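Local coordinates for possible sortase-like protein (Corynebacterium diphtheriae, PDB 5UUS) that is a sortase-family protein, probably of class E, that is likely to act as a cysteine transpeptidase or hydrolase through an acyl-thioester intermediate, at residues I110-M124 and A209-P223. Numbering follows the deposited sequence.
Sequences IVVETRTSWSVYRVM and AMLTEHFPKNGDNKP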
ATOM      1  N   ILE A 110      -4.256   5.422  -2.695  1.00 40.19           N
ATOM      2  CA  ILE A 110      -4.548   4.561  -1.570  1.00 40.06           C
ATOM      3  C   ILE A 110      -4.117   5.378  -0.335  1.00 41.67           C
ATOM      4  O   ILE A 110      -2.947   5.707  -0.197  1.00 39.69           O
ATOM      5  CB  ILE A 110      -3.787   3.235  -1.617  1.00 40.50           C
ATOM      6  CG1 ILE A 110      -3.815   2.605  -3.044  1.00 44.74           C
ATOM      7  CG2 ILE A 110      -4.264   2.299  -0.472  1.00 37.20           C
ATOM      8  CD1 ILE A 110      -5.153   2.273  -3.496  1.00 53.05           C
ATOM      9  N   VAL A 111      -5.061   5.717   0.537  1.00 43.02           N
ATOM     10  CA  VAL A 111      -4.747   6.523   1.707  1.00 40.94           C
ATOM     11  C   VAL A 111      -4.665   5.639   2.940  1.00 45.30           C
ATOM     12  O   VAL A 111      -5.555   4.824   3.181  1.00 43.89           O
ATOM     13  CB  VAL A 111      -5.782   7.639   1.919  1.00 41.58           C
ATOM     14  CG1 VAL A 111      -5.379   8.502   3.121  1.00 41.34           C
ATOM     15  CG2 VAL A 111      -5.892   8.506   0.652  1.00 42.48           C
ATOM     16  N   VAL A 112      -3.577   5.782   3.695  1.00 40.68           N
ATOM     17  CA  VAL A 112      -3.337   4.962   4.878  1.00 37.98           C
ATOM     18  C   VAL A 112      -3.140   5.856   6.098  1.00 45.22           C
ATOM     19  O   VAL A 112      -2.304   6.752   6.126  1.00 39.94           O
ATOM     20  CB  VAL A 112      -2.124   4.036   4.688  1.00 40.11           C
ATOM     21  CG1 VAL A 112      -1.994   3.061   5.854  1.00 36.14           C
ATOM     22  CG2 VAL A 112      -2.278   3.249   3.387  1.00 38.50           C
ATOM     23  N   GLU A 113      -3.954   5.597   7.102  1.00 47.46           N
ATOM     24  CA  GLU A 113      -3.908   6.329   8.340  1.00 40.47           C
ATOM     25  C   GLU A 113      -3.331   5.456   9.444  1.00 45.92           C
ATOM     26  O   GLU A 113      -3.754   4.297   9.611  1.00 40.71           O
ATOM     27  CB  GLU A 113      -5.326   6.768   8.689  1.00 44.20           C
ATOM     28  CG  GLU A 113      -5.482   7.535   9.926  1.00 47.70           C
ATOM     29  CD  GLU A 113      -6.952   7.634  10.333  1.00 51.07           C
ATOM     30  OE1 GLU A 113      -7.839   7.001   9.677  1.00 48.94           O
ATOM     31  OE2 GLU A 113      -7.208   8.343  11.318  1.00 52.60           O
ATOM     32  N   THR A 114      -2.375   5.989  10.205  1.00 41.49           N
ATOM     33  CA  THR A 114      -2.026   5.340  11.461  1.00 39.62           C
ATOM     34  C   THR A 114      -2.462   6.226  12.634  1.00 36.57           C
ATOM     35  O   THR A 114      -3.031   7.301  12.438  1.00 40.33           O
ATOM     36  CB  THR A 114      -0.519   5.039  11.557  1.00 37.11           C
ATOM     37  OG1 THR A 114       0.190   6.249  11.813  1.00 39.40           O
ATOM     38  CG2 THR A 114      -0.015   4.385  10.271  1.00 40.58           C
ATOM     39  N   ARG A 115      -2.180   5.799  13.854  1.00 39.20           N
ATOM     40  CA  ARG A 115      -2.497   6.660  15.003  1.00 38.74           C
ATOM     41  C   ARG A 115      -1.722   8.008  15.030  1.00 44.14           C
ATOM     42  O   ARG A 115      -2.147   8.954  15.679  1.00 46.40           O
ATOM     43  CB  ARG A 115      -2.274   5.883  16.288  1.00 41.19           C
ATOM     44  CG  ARG A 115      -3.274   4.714  16.446  1.00 41.27           C
ATOM     45  CD  ARG A 115      -2.925   3.925  17.693  1.00 43.98           C
ATOM     46  NE  ARG A 115      -3.762   2.761  17.969  1.00 55.24           N
ATOM     47  CZ  ARG A 115      -5.029   2.792  18.399  1.00 55.95           C
ATOM     48  NH1 ARG A 115      -5.676   3.946  18.569  1.00 48.78           N
ATOM     49  NH2 ARG A 115      -5.666   1.647  18.639  1.00 57.55           N
ATOM     50  N   THR A 116      -0.621   8.107  14.287  1.00 41.33           N
ATOM     51  CA  THR A 116       0.169   9.321  14.286  1.00 38.31           C
ATOM     52  C   THR A 116       0.317   9.988  12.920  1.00 40.87           C
ATOM     53  O   THR A 116       0.920  11.054  12.839  1.00 41.18           O
ATOM     54  CB  THR A 116       1.600   9.051  14.816  1.00 43.57           C
ATOM     55  OG1 THR A 116       2.211   8.052  13.999  1.00 38.48           O
ATOM     56  CG2 THR A 116       1.584   8.551  16.249  1.00 38.32           C
ATOM     57  N   SER A 117      -0.215   9.401  11.842  1.00 37.64           N
ATOM     58  CA  SER A 117       0.170   9.908  10.531  1.00 35.74           C
ATOM     59  C   SER A 117      -0.847   9.627   9.421  1.00 37.71           C
ATOM     60  O   SER A 117      -1.728   8.782   9.567  1.00 38.50           O
ATOM     61  CB  SER A 117       1.514   9.306  10.116  1.00 43.27           C
ATOM     62  OG  SER A 117       1.350   7.925   9.794  1.00 40.57           O
ATOM     63  N   TRP A 118      -0.692  10.352   8.314  1.00 37.09           N
ATOM     64  CA  TRP A 118      -1.424  10.087   7.073  1.00 39.33           C
ATOM     65  C   TRP A 118      -0.386   9.824   5.989  1.00 44.72           C
ATOM     66  O   TRP A 118       0.619  10.538   5.928  1.00 42.20           O
ATOM     67  CB  TRP A 118      -2.318  11.277   6.669  1.00 41.87           C
ATOM     68  CG  TRP A 118      -3.528  11.478   7.513  1.00 45.54           C
ATOM     69  CD1 TRP A 118      -3.676  12.370   8.569  1.00 37.63           C
ATOM     70  CD2 TRP A 118      -4.789  10.800   7.383  1.00 42.39           C
ATOM     71  NE1 TRP A 118      -4.943  12.265   9.090  1.00 42.82           N
ATOM     72  CE2 TRP A 118      -5.648  11.310   8.390  1.00 45.78           C
ATOM     73  CE3 TRP A 118      -5.275   9.804   6.519  1.00 46.91           C
ATOM     74  CZ2 TRP A 118      -6.967  10.869   8.548  1.00 46.66           C
ATOM     75  CZ3 TRP A 118      -6.591   9.367   6.667  1.00 46.00           C
ATOM     76  CH2 TRP A 118      -7.423   9.902   7.675  1.00 49.41           C
ATOM     77  N   SER A 119      -0.620   8.794   5.160  1.00 39.20           N
ATOM     78  CA  SER A 119       0.216   8.489   4.003  1.00 36.96           C
ATOM     79  C   SER A 119      -0.683   8.412   2.771  1.00 40.11           C
ATOM     80  O   SER A 119      -1.809   7.917   2.851  1.00 38.01           O
ATOM     81  CB  SER A 119       0.965   7.157   4.173  1.00 41.01           C
ATOM     82  OG  SER A 119       1.726   7.133   5.354  1.00 44.49           O
ATOM     83  N   VAL A 120      -0.190   8.914   1.647  1.00 37.15           N
ATOM     84  CA  VAL A 120      -0.881   8.730   0.386  1.00 36.31           C
ATOM     85  C   VAL A 120       0.046   7.972  -0.523  1.00 41.00           C
ATOM     86  O   VAL A 120       1.163   8.431  -0.787  1.00 41.28           O
ATOM     87  CB  VAL A 120      -1.264  10.063  -0.271  1.00 35.20           C
ATOM     88  CG1 VAL A 120      -1.897   9.819  -1.654  1.00 37.53           C
ATOM     89  CG2 VAL A 120      -2.201  10.842   0.653  1.00 38.10           C
ATOM     90  N   TYR A 121      -0.417   6.815  -0.979  1.00 42.99           N
ATOM     91  CA  TYR A 121       0.248   6.070  -2.042  1.00 43.31           C
ATOM     92  C   TYR A 121      -0.544   6.176  -3.345  1.00 43.12           C
ATOM     93  O   TYR A 121      -1.759   6.340  -3.326  1.00 40.51           O
ATOM     94  CB  TYR A 121       0.400   4.607  -1.668  1.00 41.45           C
ATOM     95  CG  TYR A 121       1.273   4.326  -0.474  1.00 39.53           C
ATOM     96  CD1 TYR A 121       0.745   4.345   0.817  1.00 37.90           C
ATOM     97  CD2 TYR A 121       2.619   3.989  -0.635  1.00 39.81           C
ATOM     98  CE1 TYR A 121       1.551   4.058   1.929  1.00 40.11           C
ATOM     99  CE2 TYR A 121       3.426   3.696   0.470  1.00 37.31           C
ATOM    100  CZ  TYR A 121       2.880   3.737   1.747  1.00 38.34           C
ATOM    101  OH  TYR A 121       3.657   3.435   2.846  1.00 36.53           O
ATOM    102  N   ARG A 122       0.141   6.079  -4.476  1.00 42.11           N
ATOM    103  CA  ARG A 122      -0.551   6.124  -5.758  1.00 43.76           C
ATOM    104  C   ARG A 122      -0.144   4.942  -6.628  1.00 43.49           C
ATOM    105  O   ARG A 122       1.037   4.605  -6.729  1.00 40.28           O
ATOM    106  CB  ARG A 122      -0.285   7.459  -6.429  1.00 43.17           C
ATOM    107  CG  ARG A 122      -0.897   8.592  -5.615  1.00 43.62           C
ATOM    108  CD  ARG A 122      -1.366   9.718  -6.479  1.00 47.02           C
ATOM    109  NE  ARG A 122      -1.997  10.770  -5.688  1.00 48.35           N
ATOM    110  CZ  ARG A 122      -3.283  11.085  -5.759  1.00 49.85           C
ATOM    111  NH1 ARG A 122      -4.092  10.449  -6.609  1.00 46.85           N
ATOM    112  NH2 ARG A 122      -3.759  12.053  -5.002  1.00 48.67           N
ATOM    113  N   VAL A 123      -1.146   4.277  -7.195  1.00 40.16           N
ATOM    114  CA  VAL A 123      -0.917   3.096  -8.011  1.00 36.10           C
ATOM    115  C   VAL A 123       0.077   3.405  -9.132  1.00 38.00           C
ATOM    116  O   VAL A 123      -0.044   4.419  -9.852  1.00 37.69           O
ATOM    117  CB  VAL A 123      -2.250   2.561  -8.585  1.00 40.81           C
ATOM    118  CG1 VAL A 123      -1.993   1.396  -9.532  1.00 39.72           C
ATOM    119  CG2 VAL A 123      -3.186   2.133  -7.440  1.00 39.07           C
ATOM    120  N   MET A 124       1.087   2.556  -9.255  1.00 35.49           N
ATOM    121  CA  MET A 124       2.131   2.774 -10.255  1.00 39.35           C
ATOM    122  C   MET A 124       1.664   2.406 -11.666  1.00 40.29           C
ATOM    123  O   MET A 124       0.674   1.706 -11.815  1.00 38.25           O
ATOM    124  CB  MET A 124       3.372   1.966  -9.869  1.00 36.51           C
ATOM    125  CG  MET A 124       4.130   2.638  -8.638  1.00 39.18           C
ATOM    126  SD  MET A 124       5.428   1.542  -8.061  1.00 46.31           S
ATOM    127  CE  MET A 124       6.551   1.522  -9.463  1.00 50.63           C
ATOM    128  N   ALA A 209       1.868   0.442  -5.293  1.00 38.94           N
ATOM    129  CA  ALA A 209       1.640   1.874  -5.314  1.00 33.91           C
ATOM    130  C   ALA A 209       2.860   2.546  -4.641  1.00 37.18           C
ATOM    131  O   ALA A 209       3.481   1.975  -3.740  1.00 39.26           O
ATOM    132  CB  ALA A 209       0.328   2.216  -4.568  1.00 33.67           C
ATOM    133  N   MET A 210       3.186   3.750  -5.077  1.00 36.80           N
ATOM    134  CA  MET A 210       4.351   4.461  -4.591  1.00 36.30           C
ATOM    135  C   MET A 210       3.929   5.674  -3.753  1.00 37.16           C
ATOM    136  O   MET A 210       2.975   6.395  -4.096  1.00 37.94           O
ATOM    137  CB  MET A 210       5.247   4.893  -5.765  1.00 39.42           C
ATOM    138  CG  MET A 210       6.463   5.719  -5.335  1.00 38.14           C
ATOM    139  SD  MET A 210       7.638   6.052  -6.665  1.00 41.90           S
ATOM    140  CE  MET A 210       8.256   4.373  -6.978  1.00 36.22           C
ATOM    141  N   LEU A 211       4.680   5.905  -2.677  1.00 37.24           N
ATOM    142  CA  LEU A 211       4.382   6.944  -1.682  1.00 37.33           C
ATOM    143  C   LEU A 211       4.654   8.344  -2.215  1.00 41.86           C
ATOM    144  O   LEU A 211       5.761   8.623  -2.704  1.00 34.96           O
ATOM    145  CB  LEU A 211       5.213   6.702  -0.414  1.00 38.37           C
ATOM    146  CG  LEU A 211       5.068   7.660   0.777  1.00 37.77           C
ATOM    147  CD1 LEU A 211       3.737   7.407   1.479  1.00 38.52           C
ATOM    148  CD2 LEU A 211       6.218   7.402   1.755  1.00 34.25           C
ATOM    149  N   THR A 212       3.656   9.224  -2.091  1.00 36.54           N
ATOM    150  CA  THR A 212       3.750  10.597  -2.600  1.00 40.13           C
ATOM    151  C   THR A 212       3.533  11.627  -1.487  1.00 39.34           C
ATOM    152  O   THR A 212       3.957  12.771  -1.611  1.00 42.21           O
ATOM    153  CB  THR A 212       2.714  10.876  -3.732  1.00 43.15           C
ATOM    154  OG1 THR A 212       1.386  10.725  -3.212  1.00 44.11           O
ATOM    155  CG2 THR A 212       2.895   9.894  -4.915  1.00 39.64           C
ATOM    156  N   GLU A 213       2.842  11.225  -0.426  1.00 39.63           N
ATOM    157  CA  GLU A 213       2.672  12.074   0.766  1.00 42.81           C
ATOM    158  C   GLU A 213       2.820  11.278   2.048  1.00 41.54           C
ATOM    159  O   GLU A 213       2.348  10.142   2.132  1.00 39.72           O
ATOM    160  CB  GLU A 213       1.302  12.732   0.801  1.00 46.62           C
ATOM    161  CG  GLU A 213       0.983  13.742  -0.246  1.00 60.59           C
ATOM    162  CD  GLU A 213      -0.431  14.294  -0.040  1.00 69.55           C
ATOM    163  OE1 GLU A 213      -0.665  15.013   0.969  1.00 60.61           O
ATOM    164  OE2 GLU A 213      -1.315  13.978  -0.870  1.00 78.72           O
ATOM    165  N   HIS A 214       3.439  11.885   3.067  1.00 42.33           N
ATOM    166  CA  HIS A 214       3.494  11.274   4.408  1.00 38.51           C
ATOM    167  C   HIS A 214       3.720  12.362   5.456  1.00 44.14           C
ATOM    168  O   HIS A 214       4.720  13.068   5.398  1.00 42.70           O
ATOM    169  CB  HIS A 214       4.600  10.207   4.524  1.00 40.33           C
ATOM    170  CG  HIS A 214       4.691   9.577   5.889  1.00 45.93           C
ATOM    171  ND1 HIS A 214       3.702   8.766   6.403  1.00 50.47           N
ATOM    172  CD2 HIS A 214       5.646   9.664   6.852  1.00 44.61           C
ATOM    173  CE1 HIS A 214       4.046   8.369   7.618  1.00 46.17           C
ATOM    174  NE2 HIS A 214       5.215   8.898   7.915  1.00 45.95           N
ATOM    175  N   PHE A 215       2.774  12.529   6.379  1.00 41.23           N
ATOM    176  CA  PHE A 215       2.877  13.626   7.355  1.00 37.87           C
ATOM    177  C   PHE A 215       2.159  13.250   8.656  1.00 39.80           C
ATOM    178  O   PHE A 215       1.292  12.355   8.660  1.00 38.83           O
ATOM    179  CB  PHE A 215       2.324  14.942   6.764  1.00 40.10           C
ATOM    180  CG  PHE A 215       0.902  14.859   6.302  1.00 45.30           C
ATOM    181  CD1 PHE A 215      -0.145  15.106   7.179  1.00 48.32           C
ATOM    182  CD2 PHE A 215       0.614  14.539   4.981  1.00 46.70           C
ATOM    183  CE1 PHE A 215      -1.464  15.028   6.747  1.00 47.02           C
ATOM    184  CE2 PHE A 215      -0.703  14.450   4.538  1.00 47.29           C
ATOM    185  CZ  PHE A 215      -1.743  14.697   5.424  1.00 43.72           C
ATOM    186  N   PRO A 216       2.537  13.912   9.773  1.00 38.82           N
ATOM    187  CA  PRO A 216       1.987  13.587  11.096  1.00 40.89           C
ATOM    188  C   PRO A 216       0.603  14.184  11.332  1.00 37.31           C
ATOM    189  O   PRO A 216       0.278  15.217  10.776  1.00 41.19           O
ATOM    190  CB  PRO A 216       3.009  14.200  12.061  1.00 37.20           C
ATOM    191  CG  PRO A 216       3.511  15.422  11.301  1.00 37.14           C
ATOM    192  CD  PRO A 216       3.587  14.945   9.846  1.00 38.48           C
ATOM    193  N   LYS A 217      -0.196  13.516  12.156  1.00 43.35           N
ATOM    194  CA  LYS A 217      -1.462  14.054  12.608  1.00 47.43           C
ATOM    195  C   LYS A 217      -1.202  15.177  13.618  1.00 60.21           C
ATOM    196  O   LYS A 217      -0.057  15.552  13.822  1.00 48.79           O
ATOM    197  CB  LYS A 217      -2.307  12.963  13.264  1.00 42.53           C
ATOM    198  CG  LYS A 217      -2.784  11.861  12.344  1.00 39.54           C
ATOM    199  CD  LYS A 217      -3.684  10.921  13.080  1.00 44.68           C
ATOM    200  CE  LYS A 217      -4.511  10.132  12.079  1.00 44.45           C
ATOM    201  NZ  LYS A 217      -5.337   9.103  12.734  1.00 47.39           N
ATOM    202  N   ASN A 218      -2.284  15.626  14.264  1.00 73.20           N
ATOM    203  CA  ASN A 218      -2.359  16.699  15.273  1.00 81.58           C
ATOM    204  C   ASN A 218      -2.706  17.993  14.548  1.00 88.95           C
ATOM    205  O   ASN A 218      -1.844  18.768  14.142  1.00 86.16           O
ATOM    206  CB  ASN A 218      -1.073  16.841  16.093  1.00 86.30           C
ATOM    207  CG  ASN A 218      -1.341  17.035  17.573  1.00 92.28           C
ATOM    208  OD1 ASN A 218      -2.482  16.894  18.027  1.00 99.62           O
ATOM    209  ND2 ASN A 218      -0.288  17.354  18.341  1.00 84.08           N
ATOM    210  N   GLY A 219      -4.003  18.200  14.380  1.00 95.14           N
ATOM    211  CA  GLY A 219      -4.507  19.156  13.421  1.00 97.42           C
ATOM    212  C   GLY A 219      -5.503  18.399  12.568  1.00 97.92           C
ATOM    213  O   GLY A 219      -5.372  17.184  12.390  1.00 97.91           O
ATOM    214  N   ASP A 220      -6.491  19.112  12.040  1.00 97.64           N
ATOM    215  CA  ASP A 220      -7.596  18.494  11.312  1.00 96.31           C
ATOM    216  C   ASP A 220      -7.224  18.103   9.876  1.00 88.56           C
ATOM    217  O   ASP A 220      -8.061  17.577   9.149  1.00 87.81           O
ATOM    218  CB  ASP A 220      -8.798  19.447  11.295  1.00103.21           C
ATOM    219  CG  ASP A 220      -8.877  20.314  12.555  1.00110.46           C
ATOM    220  OD1 ASP A 220      -8.485  19.827  13.639  1.00111.87           O
ATOM    221  OD2 ASP A 220      -9.322  21.486  12.463  1.00112.09           O
ATOM    222  N   ASN A 221      -5.968  18.346   9.496  1.00 83.83           N
ATOM    223  CA  ASN A 221      -5.516  18.154   8.117  0.54 82.50           C
ATOM    224  C   ASN A 221      -5.381  16.681   7.703  1.00 77.42           C
ATOM    225  O   ASN A 221      -4.386  16.032   7.982  1.00 83.41           O
ATOM    226  CB  ASN A 221      -4.174  18.871   7.889  0.54 81.73           C
ATOM    227  CG  ASN A 221      -4.312  20.393   7.827  0.54 85.12           C
ATOM    228  OD1 ASN A 221      -5.353  20.924   7.432  0.54 88.33           O
ATOM    229  ND2 ASN A 221      -3.252  21.098   8.208  0.54 81.54           N
ATOM    230  N   LYS A 222      -6.401  16.169   7.026  1.00 68.35           N
ATOM    231  CA  LYS A 222      -6.334  14.845   6.413  1.00 58.25           C
ATOM    232  C   LYS A 222      -6.044  15.107   4.932  1.00 53.37           C
ATOM    233  O   LYS A 222      -6.288  16.211   4.464  1.00 52.39           O
ATOM    234  CB  LYS A 222      -7.631  14.057   6.638  1.00 61.56           C
ATOM    235  CG  LYS A 222      -8.905  14.843   6.336  1.00 73.61           C
ATOM    236  CD  LYS A 222     -10.161  13.969   6.437  1.00 81.21           C
ATOM    237  CE  LYS A 222     -10.484  13.582   7.880  1.00 84.70           C
ATOM    238  NZ  LYS A 222     -10.986  14.738   8.690  1.00 88.57           N
ATOM    239  N   PRO A 223      -5.488  14.120   4.201  1.00 46.34           N
ATOM    240  CA  PRO A 223      -5.073  14.372   2.811  1.00 46.71           C
ATOM    241  C   PRO A 223      -6.214  14.759   1.887  1.00 49.68           C
ATOM    242  O   PRO A 223      -7.306  14.198   1.962  1.00 51.58           O
ATOM    243  CB  PRO A 223      -4.499  13.025   2.353  1.00 49.30           C
ATOM    244  CG  PRO A 223      -4.186  12.294   3.624  1.00 52.06           C
ATOM    245  CD  PRO A 223      -5.225  12.733   4.607  1.00 47.62           C
TER
HETATM  246  O   HOH W   1      -5.826  14.187  11.117  1.00 58.14           O
HETATM  247  O   HOH W   2      -0.655  12.655  -3.736  1.00 51.30           O
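Trp118 and Phe215 form a hydrogen-bonded pair between the antiparallel strands 117-123 and 209-216, part of the curled sheet of the sortase beta-barrel; the chain after 216 then folds back over the face that carries Trp118 and Val120. Trp118 CB sits over the Phe215 ring, 4.1 Å from its centroid, a CH-pi contact, and also touches Pro223 CG. A chi1 of -72° turns CG away from the carbonyl carbon and lays the indole against Lys222 and Pro223. Pro223 CD lies 3.4 Å from Trp118 CD2 and also meets CE3; on the same face Lys222 CA makes a CH-pi contact with the five-membered ring and Lys222 CB covers CE2 and CZ2. Glu113 CG lies on the opposite face. CD1 nears Asn221 O and Phe215 CE1, and NE1 donates in plane to a water that bridges to Gly219 O.

Lys217 CE passes 3.7 Å from Trp118 NE1 before NZ reaches Thr114 O in a hydrogen bond and Glu113 OE2 in a salt bridge, modelled doubtfully short. Glu113 OE1 bonds to Tyr45. On the other face of the sheet Leu211 CD1 rests over the Tyr121 ring, whose OH bonds to Gly80 N, and Ser119 OG and His214 ND1 are hydrogen-bonded (2.8 Å) at the imidazole edge. A classic beta bulge sets Thr212 and Glu213 against Val120: Val120 O accepts from Thr212 N at 2.9 Å, with an N-H...O angle of 178°, and from Glu213 N at 3.3 Å, in the carbonyl plane, on a lone pair of Val120 O.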